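Local atomic coordinates of peptide synthetase, module 7 (Actinoplanes teichomyceticus, PDB entry 4TX3), a protein that probably serves in teicoplanin biosynthesis as the condensation-like X domain of a nonribosomal peptide synthetase, recruiting cytochrome P450 enzymes that cross-link the carrier-bound peptide. Residues Arg16-Ala21 with Trp186-Leu191; Thr73-Gly76 with Val81-His84; Ala267-Leu272 with Leu282-Thr287. All coordinates share one frame; numbering follows the deposited sequence.

Contact 1 (Arg16-Ala21 with Trp186-Leu191). With SO4 (sulfate ion), chain H.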
# COMPACT_ATOMS: atom_id res chain seq x y z
N ARG B 16 -21.07 5.96 27.75
CA ARG B 16 -20.48 4.66 28.05
C ARG B 16 -20.20 3.89 26.76
O ARG B 16 -21.05 3.17 26.25
CB ARG B 16 -21.40 3.88 28.99
CG ARG B 16 -21.64 4.62 30.29
CD ARG B 16 -23.02 4.34 30.87
NE ARG B 16 -24.13 4.93 30.11
CZ ARG B 16 -25.40 4.90 30.51
NH1 ARG B 16 -25.71 4.33 31.67
NH2 ARG B 16 -26.37 5.43 29.77
N VAL B 17 -18.99 4.06 26.23
CA VAL B 17 -18.58 3.42 24.99
C VAL B 17 -18.22 1.97 25.26
O VAL B 17 -17.40 1.67 26.13
CB VAL B 17 -17.38 4.16 24.37
CG1 VAL B 17 -16.86 3.42 23.14
CG2 VAL B 17 -17.75 5.61 24.05
N PRO B 18 -18.85 1.04 24.53
CA PRO B 18 -18.57 -0.37 24.81
C PRO B 18 -17.23 -0.83 24.25
O PRO B 18 -16.74 -0.28 23.27
CB PRO B 18 -19.71 -1.10 24.11
CG PRO B 18 -20.02 -0.23 22.95
CD PRO B 18 -19.83 1.19 23.43
N LEU B 19 -16.66 -1.84 24.88
CA LEU B 19 -15.56 -2.60 24.30
C LEU B 19 -16.06 -3.48 23.15
O LEU B 19 -17.22 -3.89 23.14
CB LEU B 19 -14.90 -3.47 25.37
CG LEU B 19 -13.95 -2.87 26.40
CD1 LEU B 19 -14.61 -1.90 27.35
CD2 LEU B 19 -13.24 -4.00 27.17
N THR B 20 -15.19 -3.80 22.19
CA THR B 20 -15.52 -4.88 21.27
C THR B 20 -15.37 -6.20 22.00
O THR B 20 -14.80 -6.25 23.10
CB THR B 20 -14.63 -4.93 20.02
OG1 THR B 20 -13.28 -5.22 20.41
CG2 THR B 20 -14.70 -3.63 19.22
N ALA B 21 -15.87 -7.27 21.40
CA ALA B 21 -15.73 -8.61 21.96
C ALA B 21 -14.26 -8.99 22.11
O ALA B 21 -13.88 -9.59 23.10
CB ALA B 21 -16.49 -9.64 21.11
N TRP B 186 -20.76 -0.11 16.34
CA TRP B 186 -21.27 -0.86 15.21
C TRP B 186 -21.39 -2.35 15.51
O TRP B 186 -22.43 -2.96 15.25
CB TRP B 186 -20.34 -0.65 14.01
CG TRP B 186 -20.73 -1.39 12.79
CD1 TRP B 186 -21.82 -1.17 12.01
CD2 TRP B 186 -20.00 -2.45 12.16
NE1 TRP B 186 -21.82 -2.02 10.94
CE2 TRP B 186 -20.72 -2.82 11.00
CE3 TRP B 186 -18.80 -3.11 12.46
CZ2 TRP B 186 -20.29 -3.83 10.15
CZ3 TRP B 186 -18.37 -4.12 11.60
CH2 TRP B 186 -19.12 -4.47 10.46
N GLU B 187 -20.31 -2.93 16.06
CA GLU B 187 -20.31 -4.34 16.45
C GLU B 187 -21.40 -4.61 17.49
O GLU B 187 -22.10 -5.62 17.43
CB GLU B 187 -18.95 -4.79 17.01
CG GLU B 187 -18.98 -6.24 17.48
CD GLU B 187 -17.69 -6.71 18.12
OE1 GLU B 187 -16.66 -6.71 17.41
OE2 GLU B 187 -17.71 -7.09 19.33
N GLN B 188 -21.56 -3.70 18.45
CA GLN B 188 -22.61 -3.86 19.44
C GLN B 188 -23.99 -3.85 18.78
O GLN B 188 -24.83 -4.68 19.11
CB GLN B 188 -22.52 -2.77 20.50
CG GLN B 188 -23.60 -2.88 21.54
CD GLN B 188 -23.69 -1.65 22.41
OE1 GLN B 188 -23.15 -1.62 23.52
NE2 GLN B 188 -24.39 -0.62 21.92
N ARG B 189 -24.21 -2.93 17.85
CA ARG B 189 -25.49 -2.84 17.15
C ARG B 189 -25.77 -4.10 16.35
O ARG B 189 -26.91 -4.55 16.23
CB ARG B 189 -25.52 -1.63 16.22
CG ARG B 189 -25.72 -0.32 16.94
CD ARG B 189 -25.57 0.85 15.99
NE ARG B 189 -25.78 2.12 16.69
CZ ARG B 189 -25.76 3.30 16.09
NH1 ARG B 189 -25.56 3.37 14.78
NH2 ARG B 189 -25.96 4.40 16.80
N LEU B 190 -24.71 -4.66 15.78
CA LEU B 190 -24.80 -5.90 15.04
C LEU B 190 -25.18 -7.05 15.98
O LEU B 190 -26.12 -7.78 15.72
CB LEU B 190 -23.47 -6.16 14.34
CG LEU B 190 -23.28 -7.27 13.32
CD1 LEU B 190 -22.28 -6.78 12.27
CD2 LEU B 190 -22.75 -8.48 14.04
N LEU B 191 -24.47 -7.18 17.10
CA LEU B 191 -24.79 -8.21 18.08
C LEU B 191 -26.18 -8.02 18.72
O LEU B 191 -26.76 -8.96 19.20
CB LEU B 191 -23.72 -8.28 19.18
CG LEU B 191 -22.29 -8.68 18.78
CD1 LEU B 191 -21.39 -8.97 20.01
CD2 LEU B 191 -22.30 -9.86 17.82
S SO4 H . -25.25 6.90 26.87
O1 SO4 H . -24.83 8.28 26.61
O2 SO4 H . -24.19 6.20 27.60
O3 SO4 H . -26.50 6.89 27.66
O4 SO4 H . -25.48 6.26 25.58

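Contact 2 (Thr73-Gly76 with Val81-His84)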
# COMPACT_ATOMS: atom_id res chain seq x y z
N THR B 73 -8.46 4.52 28.13
CA THR B 73 -8.26 3.58 29.23
C THR B 73 -9.51 2.75 29.34
O THR B 73 -10.51 3.09 28.72
CB THR B 73 -7.99 4.28 30.58
OG1 THR B 73 -8.97 5.31 30.79
CG2 THR B 73 -6.58 4.86 30.61
N PHE B 74 -9.45 1.69 30.15
CA PHE B 74 -10.57 0.75 30.25
C PHE B 74 -10.98 0.51 31.72
O PHE B 74 -10.80 -0.59 32.27
CB PHE B 74 -10.20 -0.56 29.55
CG PHE B 74 -9.81 -0.39 28.09
CD1 PHE B 74 -8.55 0.06 27.74
CD2 PHE B 74 -10.72 -0.67 27.08
CE1 PHE B 74 -8.21 0.24 26.40
CE2 PHE B 74 -10.39 -0.50 25.74
CZ PHE B 74 -9.12 -0.04 25.40
N PRO B 75 -11.54 1.54 32.36
CA PRO B 75 -11.93 1.42 33.77
C PRO B 75 -13.19 0.59 33.97
O PRO B 75 -13.97 0.41 33.03
CB PRO B 75 -12.19 2.88 34.18
CG PRO B 75 -12.64 3.54 32.90
CD PRO B 75 -11.84 2.88 31.81
N GLY B 76 -13.39 0.12 35.20
CA GLY B 76 -14.59 -0.60 35.57
C GLY B 76 -14.27 -1.99 36.10
O GLY B 76 -13.10 -2.35 36.25
N VAL B 81 -16.96 -2.39 32.44
CA VAL B 81 -15.87 -1.90 31.60
C VAL B 81 -16.40 -1.08 30.43
O VAL B 81 -17.30 -1.51 29.70
CB VAL B 81 -15.01 -3.01 31.01
CG1 VAL B 81 -13.58 -2.50 30.81
CG2 VAL B 81 -15.02 -4.23 31.86
N HIS B 82 -15.84 0.10 30.23
CA HIS B 82 -16.17 0.89 29.07
C HIS B 82 -14.88 1.51 28.54
O HIS B 82 -13.86 1.52 29.23
CB HIS B 82 -17.21 1.95 29.41
CG HIS B 82 -16.78 2.85 30.52
ND1 HIS B 82 -16.73 2.43 31.84
CD2 HIS B 82 -16.33 4.13 30.51
CE1 HIS B 82 -16.29 3.43 32.59
NE2 HIS B 82 -16.04 4.47 31.81
N GLN B 83 -14.90 2.00 27.31
CA GLN B 83 -13.76 2.73 26.80
C GLN B 83 -13.84 4.19 27.26
O GLN B 83 -14.74 4.92 26.87
CB GLN B 83 -13.70 2.65 25.27
CG GLN B 83 -13.70 1.24 24.75
CD GLN B 83 -13.26 1.14 23.30
OE1 GLN B 83 -12.19 1.61 22.93
NE2 GLN B 83 -14.11 0.54 22.46
N HIS B 84 -12.92 4.58 28.13
CA HIS B 84 -12.81 5.98 28.52
C HIS B 84 -11.79 6.74 27.65
O HIS B 84 -10.57 6.58 27.78
CB HIS B 84 -12.43 6.11 29.99
CG HIS B 84 -12.49 7.52 30.49
ND1 HIS B 84 -13.21 7.88 31.61
CD2 HIS B 84 -11.95 8.67 30.00
CE1 HIS B 84 -13.10 9.19 31.80
NE2 HIS B 84 -12.35 9.68 30.84

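Contact 3 (Ala267-Leu272 with Leu282-Thr287)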
# COMPACT_ATOMS: atom_id res chain seq x y z
N ALA B 267 -4.15 -27.92 4.46
CA ALA B 267 -4.41 -29.34 4.25
C ALA B 267 -3.25 -30.18 4.76
O ALA B 267 -3.43 -31.06 5.60
CB ALA B 267 -4.66 -29.61 2.78
N ALA B 268 -2.06 -29.87 4.25
CA ALA B 268 -0.86 -30.61 4.59
C ALA B 268 -0.61 -30.67 6.11
O ALA B 268 -0.33 -31.75 6.65
CB ALA B 268 0.34 -29.97 3.88
N LEU B 269 -0.73 -29.53 6.78
CA LEU B 269 -0.57 -29.47 8.23
C LEU B 269 -1.61 -30.35 8.96
O LEU B 269 -1.28 -31.02 9.95
CB LEU B 269 -0.68 -28.03 8.73
CG LEU B 269 -0.66 -27.82 10.25
CD1 LEU B 269 0.65 -28.25 10.86
CD2 LEU B 269 -0.97 -26.38 10.60
N ALA B 270 -2.84 -30.35 8.46
CA ALA B 270 -3.89 -31.17 9.06
C ALA B 270 -3.53 -32.65 8.91
O ALA B 270 -3.75 -33.45 9.83
CB ALA B 270 -5.27 -30.87 8.42
N MET B 271 -2.97 -33.03 7.77
CA MET B 271 -2.54 -34.41 7.57
C MET B 271 -1.40 -34.74 8.52
O MET B 271 -1.29 -35.86 9.03
CB MET B 271 -2.09 -34.66 6.13
CG MET B 271 -3.22 -34.71 5.14
SD MET B 271 -2.59 -34.66 3.46
CE MET B 271 -2.61 -36.40 2.99
N LEU B 272 -0.54 -33.75 8.77
CA LEU B 272 0.59 -33.97 9.65
C LEU B 272 0.12 -34.20 11.07
O LEU B 272 0.64 -35.08 11.76
CB LEU B 272 1.56 -32.79 9.59
CG LEU B 272 2.78 -32.85 10.51
CD1 LEU B 272 3.66 -34.08 10.24
CD2 LEU B 272 3.59 -31.59 10.37
N LEU B 282 -10.22 -32.13 13.41
CA LEU B 282 -9.24 -31.12 13.77
C LEU B 282 -9.74 -29.72 13.49
O LEU B 282 -10.49 -29.50 12.53
CB LEU B 282 -7.94 -31.33 12.98
CG LEU B 282 -7.10 -32.59 13.23
CD1 LEU B 282 -5.85 -32.54 12.38
CD2 LEU B 282 -6.72 -32.66 14.68
N VAL B 283 -9.34 -28.77 14.33
CA VAL B 283 -9.59 -27.37 14.05
C VAL B 283 -8.26 -26.64 13.95
O VAL B 283 -7.48 -26.61 14.89
CB VAL B 283 -10.48 -26.71 15.13
CG1 VAL B 283 -10.67 -25.23 14.80
CG2 VAL B 283 -11.83 -27.40 15.21
N ILE B 284 -8.00 -26.07 12.78
CA ILE B 284 -6.84 -25.22 12.58
C ILE B 284 -7.30 -23.79 12.37
O ILE B 284 -8.09 -23.52 11.46
CB ILE B 284 -6.02 -25.65 11.39
CG1 ILE B 284 -5.49 -27.07 11.63
CG2 ILE B 284 -4.90 -24.64 11.15
CD1 ILE B 284 -4.66 -27.60 10.50
N GLY B 285 -6.81 -22.89 13.21
CA GLY B 285 -7.22 -21.50 13.14
C GLY B 285 -6.21 -20.62 12.42
O GLY B 285 -5.04 -20.98 12.25
N THR B 286 -6.69 -19.46 12.00
CA THR B 286 -5.87 -18.47 11.34
C THR B 286 -6.35 -17.07 11.72
O THR B 286 -7.49 -16.90 12.15
CB THR B 286 -5.89 -18.64 9.80
OG1 THR B 286 -4.75 -17.97 9.23
CG2 THR B 286 -7.17 -18.06 9.21
N THR B 287 -5.48 -16.07 11.58
CA THR B 287 -5.86 -14.70 11.87
C THR B 287 -5.95 -13.90 10.57
O THR B 287 -4.97 -13.71 9.86
CB THR B 287 -4.87 -14.05 12.83
OG1 THR B 287 -4.84 -14.81 14.04
CG2 THR B 287 -5.31 -12.63 13.17

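Contact 1 (Arg16-Ala21 with Trp186-Leu191)
The Glu187 carboxylate meets the backbone N-H of Ala21 with OE2, at 2.8 Å, on the syn side and 17° out of the carboxylate plane. The bond is fairly straight, 160° at the hydrogen. The same oxygen lies 3.3 Å from Ala21 CB, while OE1 is nearest Thr20 CB.

The Arg16 guanidinium holds a sulfate ion at its edge, with the sulfur in its plane. NE gives a bond to SO4 O2 and NH2 a 2.6 Å bond to SO4 O3. The backbone N of Arg16 also reaches SO4 O2, and Glu15 N adds a further bond to the ion. The sulfate probably came from the crystallisation liquor.

On the helix side, Leu190 CD1 lies over one face of the Trp186 ring, toward its rim. Trp186 NE1 bonds to Pro6 O.

The Thr20 and Glu187 side chains cross at about a right angle. Glu187 has CG anti to its backbone N (chi1 177°) and an extended chain beyond, which carries the carboxylate across from helix 180-191. Pro341 also touches Glu187 and Ala21. The next residue, Gln188, crosses the Pro18 ring at about a right angle. Its OE1 rests 3.5 Å from Pro18 CG and about as far from CB.

Thr20 is the N-cap of helix 21-28. Its side chain caps a backbone N of the first turn, and its own N bonds to Gln23 OE1. The negative carboxylate probably also suits the positive end of the helix dipole. This is a helix N-cap reinforced by an acid from a second helix.

Contact 2 (Thr73-Gly76 with Val81-His84)
Thr73 and His84 pair across a small beta hairpin that joins the short strands 72-73 and 84-85. They form an antiparallel hydrogen-bonded pair. Thr73 N donates to His84 O at 3.0 Å, and His84 N returns a 2.9 Å bond to Thr73 O. Farther along, His82 N makes only a weak bond to Pro75 O, at 3.4 Å. That oxygen also receives a CA-H...O contact from Val81 CA. His82 O takes a similar contact from Phe74 CA.

Other polar atoms are satisfied from outside. Phe74 O accepts Trp27 NE1. Thr73 OG1 pairs with His86 NE2, and His82 ND1 with Thr80 O. Gln83 NE2 donates to Pro18 O, while Gln83 OE1 has a weak bond from Gln23 NE2.

The Phe74 ring and the Gln83 amide lie side by side, their planes 15° apart, with Phe74 CE2 3.9 Å from Gln83 CG. The Pro75 and His82 side chains cross at about a right angle. His82 CG stands between the backbone N and the carbonyl carbon (chi1 56°), which brings the ring back toward Pro75 although its CB points away. Pro75 CD lies over one face of that ring. An alanine here would probably leave that face without this cover, and the ring less firmly held beyond its ND1 bond. Pro75 CG comes 3.7 Å from His82 CE1.

Contact 3 (Ala267-Leu272 with Leu282-Thr287)
Ile284 is the main apolar link between helix 261-278 and strand 281-288. Its CD1 touches Leu269 CD2 and Ala270 CB, each at 3.9 Å. Ile284 CG1 stands anti to the carbonyl carbon (chi1 -62°), and the extended chain sends CD1 to the helix. Leu269 and Ile284 cross obliquely. The second apolar link is looser: Leu282 CD1 is 4.3 Å from Ala270 CB. Leu314 also packs on Leu282 and Ala270.

Two contacts reach the helix backbone. Leu282 CD1 lies 3.4 Å from Ala270 O, and Ile284 CD1 comes 3.9 Å from Ala270 N. The small Ala270 side chain probably lets both branched residues approach the backbone this closely.

Hydrogen bonds do not cross the contact. The strand bonds instead to its neighbour 306-313, Leu282 with Thr312 and Ile284 with Val310, and Gly285 bonds to Val363 and Leu365. Ala270 O has a weak bond from Thr274 OG1.

The short helix and strand axes run 138° apart and approach to 9.7 Å. This is a helix laid over a sheet strand, as in the acyltransferase-like fold of condensation domains. All four touching residues are buried. Cohesion here therefore rests on shape fit and the exclusion of water, without directional bonds.

Contacts 1 and 2 are neighbours, with centres 13 Å apart. Contact 2 is nested in the chain between the two segments of contact 1. Segment 16-21 joins them: Val17 O lies 2.8 Å from Gln83 N, a probable hydrogen bond. Leu19 CD1 packs on Val81 O beside it. Contact 3 stands apart and touches neither. Its centre is 31 Å from that of contact 1 and 36 Å from that of contact 2. Contacts 2 and 3 lie on opposite sides of the chain's centre, consistent with the two-lobed build of condensation domains. The sulfate belongs to contact 1 and probably does not mark an active site.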